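Local coordinates for protein adenosine deaminase (PDB 4GXW) that is a zinc-dependent amidohydrolase of the adenosine and AMP deaminase family that probably removes the exocyclic amino group of a purine substrate by hydrolysis, at residues A[40-43]-A[44-48]; A[81-84]-A[85-89]; A[188-191]-A[192-195]; A[229-233]-A[234-238]. All coordinates share one frame; numbering follows the deposited sequence.

Interaction 1: residues A[40-43]-A[44-48]; sequences GAVR and HDTFV
Val42 lays its CG1 methyl against the first turn of helix 44-54, 3.8 Å from Phe47 N and 4.1 Å from Phe47 CB. That methyl stands anti to the backbone N of Val42 (chi1 179°), beside the carbonyl carbon, and this places it next to the helix backbone. Between the two residues Arg43 takes the N-cap position, and its carbonyl starts the helical bonding: Phe47 N donates to Arg43 O at 2.9 Å, with an N-H...O angle of 164°. Thr46 brings OG1 to 4.0 Å from Arg43 CB, and the hydroxyl is hydrogen-bonded to Glu100. The Arg43 chain runs extended from CG to NE, leaving the turn for salt bridges with Asp104 and Glu103. On the helix itself, His44 ND1 donates to Asp45 OD1 at 2.9 Å, with the carboxylate oxygen at the edge of the imidazole and only 1° out of its plane. Such a bond fixes the rotation of the ring, which also meets Tyr67 edge-to-face. Val42 and Phe47 thus pack on Leu83 of helix 77-87, Val42 also on Ile97, while the carboxylates of Asp104 and Glu103 balance the charge of Arg43 and tie the N-cap residue to helix 91-106.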
# COMPACT_ATOMS: atom_id res chain seq x y z
N GLY A 40 0.33 -3.48 -9.00
CA GLY A 40 -0.21 -2.14 -9.21
C GLY A 40 0.86 -1.07 -9.33
O GLY A 40 0.56 0.14 -9.33
N ALA A 41 2.12 -1.50 -9.43
CA ALA A 41 3.27 -0.61 -9.51
C ALA A 41 4.09 -0.87 -10.77
O ALA A 41 5.24 -0.46 -10.85
CB ALA A 41 4.15 -0.75 -8.28
N VAL A 42 3.51 -1.56 -11.75
CA VAL A 42 4.22 -1.79 -13.01
C VAL A 42 4.22 -0.52 -13.86
O VAL A 42 3.16 0.07 -14.11
CB VAL A 42 3.58 -2.97 -13.78
CG1 VAL A 42 4.30 -3.20 -15.09
CG2 VAL A 42 3.61 -4.24 -12.92
N ARG A 43 5.40 -0.11 -14.31
CA ARG A 43 5.50 1.08 -15.16
C ARG A 43 4.81 0.83 -16.50
O ARG A 43 4.90 -0.28 -17.04
CB ARG A 43 6.97 1.43 -15.40
CG ARG A 43 7.76 1.78 -14.15
CD ARG A 43 9.22 2.00 -14.50
NE ARG A 43 10.06 2.11 -13.31
CZ ARG A 43 11.38 1.97 -13.32
NH1 ARG A 43 12.02 1.73 -14.46
NH2 ARG A 43 12.05 2.05 -12.19
N HIS A 44 4.15 1.85 -17.02
CA HIS A 44 3.45 1.72 -18.30
C HIS A 44 4.33 1.09 -19.38
O HIS A 44 3.91 0.17 -20.08
CB HIS A 44 2.93 3.08 -18.77
CG HIS A 44 2.31 3.05 -20.13
ND1 HIS A 44 3.05 3.18 -21.28
CD2 HIS A 44 1.02 2.90 -20.52
CE1 HIS A 44 2.24 3.12 -22.33
NE2 HIS A 44 1.01 2.95 -21.89
N ASP A 45 5.57 1.56 -19.50
CA ASP A 45 6.43 1.06 -20.57
C ASP A 45 6.94 -0.37 -20.32
O ASP A 45 7.25 -1.10 -21.26
CB ASP A 45 7.58 2.04 -20.83
CG ASP A 45 7.09 3.37 -21.40
OD1 ASP A 45 5.89 3.49 -21.72
OD2 ASP A 45 7.92 4.29 -21.52
N THR A 46 7.01 -0.77 -19.06
CA THR A 46 7.34 -2.16 -18.75
C THR A 46 6.15 -3.07 -19.06
O THR A 46 6.32 -4.18 -19.55
CB THR A 46 7.81 -2.31 -17.30
OG1 THR A 46 9.01 -1.55 -17.14
CG2 THR A 46 8.09 -3.77 -16.97
N PHE A 47 4.94 -2.56 -18.80
CA PHE A 47 3.70 -3.26 -19.16
C PHE A 47 3.69 -3.51 -20.68
O PHE A 47 3.38 -4.62 -21.13
CB PHE A 47 2.49 -2.42 -18.73
CG PHE A 47 1.20 -3.20 -18.64
CD1 PHE A 47 0.49 -3.53 -19.78
CD2 PHE A 47 0.67 -3.55 -17.40
CE1 PHE A 47 -0.71 -4.24 -19.69
CE2 PHE A 47 -0.53 -4.25 -17.31
CZ PHE A 47 -1.22 -4.59 -18.46
N VAL A 48 4.05 -2.48 -21.45
CA VAL A 48 4.17 -2.60 -22.90
C VAL A 48 5.17 -3.68 -23.31
O VAL A 48 4.87 -4.52 -24.16
CB VAL A 48 4.55 -1.24 -23.52
CG1 VAL A 48 4.97 -1.40 -24.98
CG2 VAL A 48 3.39 -0.27 -23.40

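Interaction 2: residues A[81-84]-A[85-89]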
# COMPACT_ATOMS: atom_id res chain seq x y z
N ARG A 81 -5.29 -8.84 -12.72
CA ARG A 81 -5.69 -10.13 -13.27
C ARG A 81 -5.07 -10.37 -14.65
O ARG A 81 -4.63 -11.47 -14.96
CB ARG A 81 -7.22 -10.23 -13.35
CG ARG A 81 -7.96 -10.21 -12.02
CD ARG A 81 -7.62 -11.42 -11.16
NE ARG A 81 -8.46 -11.47 -9.96
CZ ARG A 81 -8.20 -12.24 -8.91
NH1 ARG A 81 -7.13 -13.02 -8.91
NH2 ARG A 81 -9.01 -12.23 -7.85
N ALA A 82 -5.05 -9.32 -15.48
CA ALA A 82 -4.44 -9.42 -16.81
C ALA A 82 -2.93 -9.67 -16.73
O ALA A 82 -2.37 -10.42 -17.53
CB ALA A 82 -4.72 -8.16 -17.63
N LEU A 83 -2.26 -9.04 -15.75
CA LEU A 83 -0.84 -9.28 -15.53
C LEU A 83 -0.57 -10.76 -15.23
O LEU A 83 0.30 -11.38 -15.86
CB LEU A 83 -0.29 -8.36 -14.42
CG LEU A 83 0.07 -6.95 -14.89
CD1 LEU A 83 0.03 -5.96 -13.74
CD2 LEU A 83 1.45 -6.98 -15.51
N ASP A 84 -1.34 -11.34 -14.31
CA ASP A 84 -1.18 -12.76 -13.98
C ASP A 84 -1.45 -13.66 -15.18
O ASP A 84 -0.71 -14.61 -15.43
CB ASP A 84 -2.13 -13.19 -12.85
CG ASP A 84 -1.65 -12.82 -11.46
OD1 ASP A 84 -0.48 -12.47 -11.27
OD2 ASP A 84 -2.48 -12.90 -10.53
N ARG A 85 -2.53 -13.39 -15.90
CA ARG A 85 -2.97 -14.34 -16.92
C ARG A 85 -2.17 -14.26 -18.22
O ARG A 85 -1.98 -15.28 -18.89
CB ARG A 85 -4.48 -14.21 -17.20
CG ARG A 85 -5.04 -15.34 -18.07
CD ARG A 85 -6.56 -15.38 -18.08
NE ARG A 85 -7.12 -15.69 -16.77
CZ ARG A 85 -7.18 -16.91 -16.24
NH1 ARG A 85 -6.70 -17.95 -16.91
NH2 ARG A 85 -7.71 -17.08 -15.04
N TYR A 86 -1.70 -13.07 -18.58
CA TYR A 86 -1.10 -12.87 -19.91
C TYR A 86 0.32 -12.32 -19.95
O TYR A 86 1.07 -12.62 -20.89
CB TYR A 86 -2.01 -11.98 -20.77
CG TYR A 86 -3.39 -12.54 -20.98
CD1 TYR A 86 -3.57 -13.70 -21.72
CD2 TYR A 86 -4.51 -11.94 -20.42
CE1 TYR A 86 -4.83 -14.23 -21.92
CE2 TYR A 86 -5.78 -12.47 -20.62
CZ TYR A 86 -5.92 -13.62 -21.37
OH TYR A 86 -7.17 -14.17 -21.57
N LEU A 87 0.70 -11.52 -18.97
CA LEU A 87 1.94 -10.74 -19.10
C LEU A 87 3.14 -11.31 -18.36
O LEU A 87 4.26 -11.27 -18.87
CB LEU A 87 1.73 -9.30 -18.64
CG LEU A 87 1.35 -8.27 -19.68
CD1 LEU A 87 -0.08 -8.50 -20.11
CD2 LEU A 87 1.55 -6.86 -19.14
N LEU A 88 2.91 -11.78 -17.14
CA LEU A 88 4.00 -12.27 -16.31
C LEU A 88 4.19 -13.75 -16.61
O LEU A 88 3.42 -14.60 -16.14
CB LEU A 88 3.67 -12.03 -14.82
CG LEU A 88 3.46 -10.56 -14.45
CD1 LEU A 88 2.88 -10.41 -13.05
CD2 LEU A 88 4.76 -9.74 -14.60
N THR A 89 5.19 -14.06 -17.42
CA THR A 89 5.34 -15.43 -17.92
C THR A 89 6.64 -16.12 -17.51
O THR A 89 6.82 -17.31 -17.77
CB THR A 89 5.21 -15.49 -19.46
OG1 THR A 89 6.29 -14.78 -20.06
CG2 THR A 89 3.88 -14.89 -19.92
O HOH W 1 1.05 -15.09 -17.60
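Leu83 packs against Leu87 and Leu88 where helix 77-87 ends. Its CB lies 4.0 Å from Leu88 CD1. CG stands anti to the carbonyl carbon (chi1 -82°) and abuts the ring of Phe47. From this branch point CD1 goes to Val42, whereas CD2 turns back along its own helix to within 3.6 Å of Leu87 CD2, the two leucine side chains crossing at a slant. The backbone below them changes its hydrogen-bonding pattern. Leu83 O accepts from two amides: Leu88 N, at 2.9 Å in the wider pi-type turn, and Leu87 N, at 3.1 Å and well above the carbonyl plane. One water spans the unwinding end of the helix, donating to Asp84 O and to Leu88 O, each at 2.8 Å. On another flank the CG of Arg85 sits 3.8 Å above the centre of the Tyr86 ring. The helix end is wedged among its neighbours: Leu83 and Leu87 pack on helix 44-54, Leu88 lies between that helix and helix 91-106, Asp84 and Arg85 touch helix 119-126, and Arg81 reaches a salt bridge with Asp159 at the end of strand 151-159.

Interaction 3: residues A[188-191]-A[192-195]; sequences DYRE and NDRP
The guanidinium of Arg190 and the side-chain amide of Asn192 lie stacked with their planes only 5° apart, and Asn192 CB sits 3.3 Å above the centre of the guanidinium, covering one of its faces. Beside the stack, a water accepts a weak hydrogen bond from Arg190 NE at 2.8 Å and donates one to Asn192 OD1. Asn192 is the second residue of a type II beta turn from Glu191 to Arg194, and Arg190 comes just before it, in the loop that follows strand 184-188 of the TIM-barrel-type fold. The Arg190 chain is extended from CG to NE, with CG anti to the backbone N (chi1 -169°); this carries CG to 3.4 Å from Asn192 OD1 and lays a face of the guanidinium against the amide. Asp193 OD2 lies 4.3 Å from Arg190 NH2, too far for a salt bridge, though the opposite charges may still attract each other.

The turn closes through Arg194 N, which donates to Glu191 O at 3.0 Å from above the carbonyl plane. Positive phi at Asp193 suits the third residue of such a turn. Glu191 points its carboxylate the other way, where Asn226 and the backbone N atoms of Gly218 and Glu219 hold it; its side chain is about 5 Å from that of the zinc ligand His216. This ties the turn to the loop following strand 212-217. Arg194, in turn, reaches the backbone oxygens of Arg160 and Gln162. A water bridges the backbone by donating to Arg190 O at 2.8 Å and to Asn192 O at 2.7 Å.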
# COMPACT_ATOMS: atom_id res chain seq x y z
N ASP A 188 -6.28 -9.65 0.22
CA ASP A 188 -6.83 -8.60 -0.62
C ASP A 188 -7.71 -9.17 -1.74
O ASP A 188 -8.17 -10.31 -1.64
CB ASP A 188 -5.71 -7.68 -1.15
CG ASP A 188 -4.60 -8.44 -1.86
OD1 ASP A 188 -4.89 -9.31 -2.70
OD2 ASP A 188 -3.41 -8.16 -1.58
N TYR A 189 -7.92 -8.37 -2.78
CA TYR A 189 -8.96 -8.57 -3.80
C TYR A 189 -10.36 -8.22 -3.26
O TYR A 189 -10.45 -7.59 -2.20
CB TYR A 189 -8.85 -9.92 -4.52
CG TYR A 189 -7.80 -9.94 -5.62
CD1 TYR A 189 -8.04 -9.31 -6.84
CD2 TYR A 189 -6.58 -10.59 -5.46
CE1 TYR A 189 -7.11 -9.32 -7.86
CE2 TYR A 189 -5.63 -10.61 -6.50
CZ TYR A 189 -5.91 -9.96 -7.69
OH TYR A 189 -5.01 -9.97 -8.74
N ARG A 190 -11.43 -8.56 -3.97
CA ARG A 190 -12.74 -7.98 -3.63
C ARG A 190 -13.26 -8.49 -2.29
O ARG A 190 -13.43 -9.69 -2.10
CB ARG A 190 -13.75 -8.24 -4.75
CG ARG A 190 -15.06 -7.45 -4.62
CD ARG A 190 -15.98 -7.69 -5.81
NE ARG A 190 -17.27 -7.00 -5.67
CZ ARG A 190 -18.41 -7.61 -5.34
NH1 ARG A 190 -19.53 -6.91 -5.23
NH2 ARG A 190 -18.42 -8.92 -5.11
N GLU A 191 -13.53 -7.57 -1.37
CA GLU A 191 -13.92 -7.93 -0.00
C GLU A 191 -15.37 -8.40 0.09
O GLU A 191 -15.71 -9.25 0.93
CB GLU A 191 -13.66 -6.74 0.94
CG GLU A 191 -13.75 -7.06 2.42
CD GLU A 191 -13.38 -5.88 3.32
OE1 GLU A 191 -12.87 -4.86 2.80
OE2 GLU A 191 -13.62 -5.99 4.54
N ASN A 192 -16.23 -7.88 -0.78
CA ASN A 192 -17.66 -8.18 -0.74
C ASN A 192 -17.92 -9.68 -0.74
O ASN A 192 -17.41 -10.40 -1.60
CB ASN A 192 -18.38 -7.57 -1.95
CG ASN A 192 -18.06 -6.10 -2.14
OD1 ASN A 192 -16.91 -5.72 -2.35
ND2 ASN A 192 -19.10 -5.26 -2.10
N ASP A 193 -18.71 -10.14 0.22
CA ASP A 193 -19.11 -11.55 0.31
C ASP A 193 -17.97 -12.55 0.57
O ASP A 193 -18.19 -13.76 0.49
CB ASP A 193 -19.90 -11.97 -0.93
CG ASP A 193 -21.09 -11.07 -1.19
OD1 ASP A 193 -21.88 -10.87 -0.25
OD2 ASP A 193 -21.22 -10.56 -2.32
N ARG A 194 -16.78 -12.05 0.88
CA ARG A 194 -15.63 -12.90 1.18
C ARG A 194 -15.02 -12.45 2.50
O ARG A 194 -13.92 -11.88 2.54
CB ARG A 194 -14.59 -12.86 0.05
CG ARG A 194 -15.14 -13.18 -1.34
CD ARG A 194 -15.68 -14.60 -1.41
NE ARG A 194 -14.59 -15.58 -1.39
CZ ARG A 194 -14.77 -16.89 -1.36
NH1 ARG A 194 -15.99 -17.40 -1.33
NH2 ARG A 194 -13.72 -17.70 -1.34
N PRO A 195 -15.74 -12.68 3.60
CA PRO A 195 -15.36 -12.06 4.87
C PRO A 195 -14.09 -12.68 5.47
O PRO A 195 -13.74 -13.82 5.16
CB PRO A 195 -16.58 -12.33 5.76
CG PRO A 195 -17.14 -13.59 5.22
CD PRO A 195 -16.97 -13.48 3.73
O HOH W 2 -16.51 -4.47 -4.69
O HOH W 3 -15.62 -10.71 -3.59

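Interaction 4: residues A[229-233]-A[234-238]; sequences TAVDL and LHVDR
Thr229 O is gripped by two successive amides as helix 224-232 ends: Leu233 N donates at 2.8 Å and Leu234 N at 3.0 Å, the latter with an N-H...O angle of 164°. Accepting from residues four and five positions ahead, this carbonyl marks the change to a wider turn. The next carbonyl spans further still, for Val236 N donates to Ala230 O at 3.1 Å and 172°. This bond reaches six positions back along the chain, across the break at His235, whose positive phi ends the helix. His235 also sets its CA-H against Val231 O, a weaker contact of the same helix end.

The His235 side chain, with CG anti to its carbonyl carbon (chi1 -56°), turns its ring back to the helix end, where Leu233 O lies 3.1 Å from the plane of one face, offset toward the rim. On the apolar flank, Val236 CG2 lies between its own backbone N and carbonyl carbon, and there it meets both Ala230 CB and Val231 CG2 at 4.2 Å. A water links the two sides of the turn, donating to Val231 O at 2.7 Å and to Val236 O.

These contacts join the helix to its surroundings in the barrel. Leu234 and Val236 pack on Tyr203 of helix 200-208, Val236 also rests on strand 212-217, and Asp232 is bound by Arg258 and Tyr255 of helix 249-258, so that the chain is led from between two flanking helices into strand 238-239.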
# COMPACT_ATOMS: atom_id res chain seq x y z
N THR A 229 -13.21 -8.45 13.22
CA THR A 229 -12.80 -9.83 12.98
C THR A 229 -11.30 -9.93 12.66
O THR A 229 -10.60 -10.79 13.20
CB THR A 229 -13.63 -10.46 11.86
OG1 THR A 229 -15.00 -10.49 12.28
CG2 THR A 229 -13.18 -11.88 11.57
N ALA A 230 -10.79 -9.04 11.81
CA ALA A 230 -9.36 -9.06 11.50
C ALA A 230 -8.51 -8.87 12.75
O ALA A 230 -7.54 -9.62 12.98
CB ALA A 230 -9.02 -8.00 10.48
N VAL A 231 -8.87 -7.89 13.57
CA VAL A 231 -8.08 -7.57 14.74
C VAL A 231 -8.24 -8.60 15.87
O VAL A 231 -7.25 -9.00 16.48
CB VAL A 231 -8.40 -6.15 15.25
CG1 VAL A 231 -7.66 -5.86 16.54
CG2 VAL A 231 -8.05 -5.13 14.17
N ASP A 232 -9.47 -9.02 16.13
CA ASP A 232 -9.74 -9.83 17.32
C ASP A 232 -9.95 -11.32 17.09
O ASP A 232 -9.94 -12.09 18.05
CB ASP A 232 -10.92 -9.25 18.11
CG ASP A 232 -10.58 -7.92 18.74
OD1 ASP A 232 -9.41 -7.74 19.14
OD2 ASP A 232 -11.48 -7.05 18.85
N LEU A 233 -10.14 -11.74 15.84
CA LEU A 233 -10.16 -13.17 15.52
C LEU A 233 -8.85 -13.56 14.84
O LEU A 233 -8.15 -14.47 15.28
CB LEU A 233 -11.34 -13.54 14.62
CG LEU A 233 -11.35 -15.05 14.29
CD1 LEU A 233 -11.66 -15.90 15.52
CD2 LEU A 233 -12.30 -15.35 13.14
N LEU A 234 -8.51 -12.87 13.75
CA LEU A 234 -7.30 -13.20 13.01
C LEU A 234 -6.04 -12.75 13.75
O LEU A 234 -4.95 -13.25 13.49
CB LEU A 234 -7.33 -12.61 11.60
CG LEU A 234 -8.52 -13.01 10.73
CD1 LEU A 234 -8.31 -12.45 9.33
CD2 LEU A 234 -8.72 -14.53 10.68
N HIS A 235 -6.20 -11.78 14.66
CA HIS A 235 -5.10 -11.23 15.45
C HIS A 235 -4.04 -10.54 14.59
O HIS A 235 -2.85 -10.68 14.84
CB HIS A 235 -4.45 -12.30 16.35
CG HIS A 235 -5.41 -12.98 17.27
ND1 HIS A 235 -6.11 -12.30 18.25
CD2 HIS A 235 -5.80 -14.28 17.37
CE1 HIS A 235 -6.89 -13.15 18.90
NE2 HIS A 235 -6.71 -14.35 18.39
N VAL A 236 -4.48 -9.76 13.61
CA VAL A 236 -3.53 -9.08 12.73
C VAL A 236 -2.68 -8.08 13.49
O VAL A 236 -3.10 -7.50 14.51
CB VAL A 236 -4.21 -8.39 11.52
CG1 VAL A 236 -4.91 -9.41 10.65
CG2 VAL A 236 -5.19 -7.31 11.98
N ASP A 237 -1.47 -7.87 12.99
CA ASP A 237 -0.56 -6.90 13.56
C ASP A 237 -0.86 -5.48 13.14
O ASP A 237 -0.55 -4.54 13.87
CB ASP A 237 0.88 -7.28 13.21
CG ASP A 237 1.26 -8.61 13.77
OD1 ASP A 237 1.45 -8.70 15.01
OD2 ASP A 237 1.32 -9.61 13.01
N ARG A 238 -1.43 -5.32 11.96
CA ARG A 238 -1.91 -4.02 11.51
C ARG A 238 -3.08 -4.24 10.56
O ARG A 238 -3.37 -5.37 10.19
CB ARG A 238 -0.80 -3.15 10.89
CG ARG A 238 -0.14 -3.77 9.67
CD ARG A 238 0.97 -2.87 9.09
NE ARG A 238 1.44 -3.41 7.81
CZ ARG A 238 2.70 -3.74 7.52
NH1 ARG A 238 3.69 -3.54 8.37
NH2 ARG A 238 2.97 -4.25 6.33
O HOH W 4 -4.70 -8.06 16.69

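In the fold
From the N terminus the four contacts follow in series, each a local turn, and none nests within or crosses another. Interaction 1 opens helix 44-54 after strand 31-33, and interaction 2 ends helix 77-87; they touch where Phe47 meets Leu83 and Leu87, joining helices 44-54 and 77-87. Interaction 2 also reaches interaction 3 through a cation-pi contact of Arg81 with Tyr189, linking helix 77-87 to the loop after strand 184-188, near the zinc site. Interaction 4 closes helix 224-232 before strand 238-239. It lies about 16 Å from interaction 3, centre to centre, and on the opposite side of the chain's centre from interaction 1.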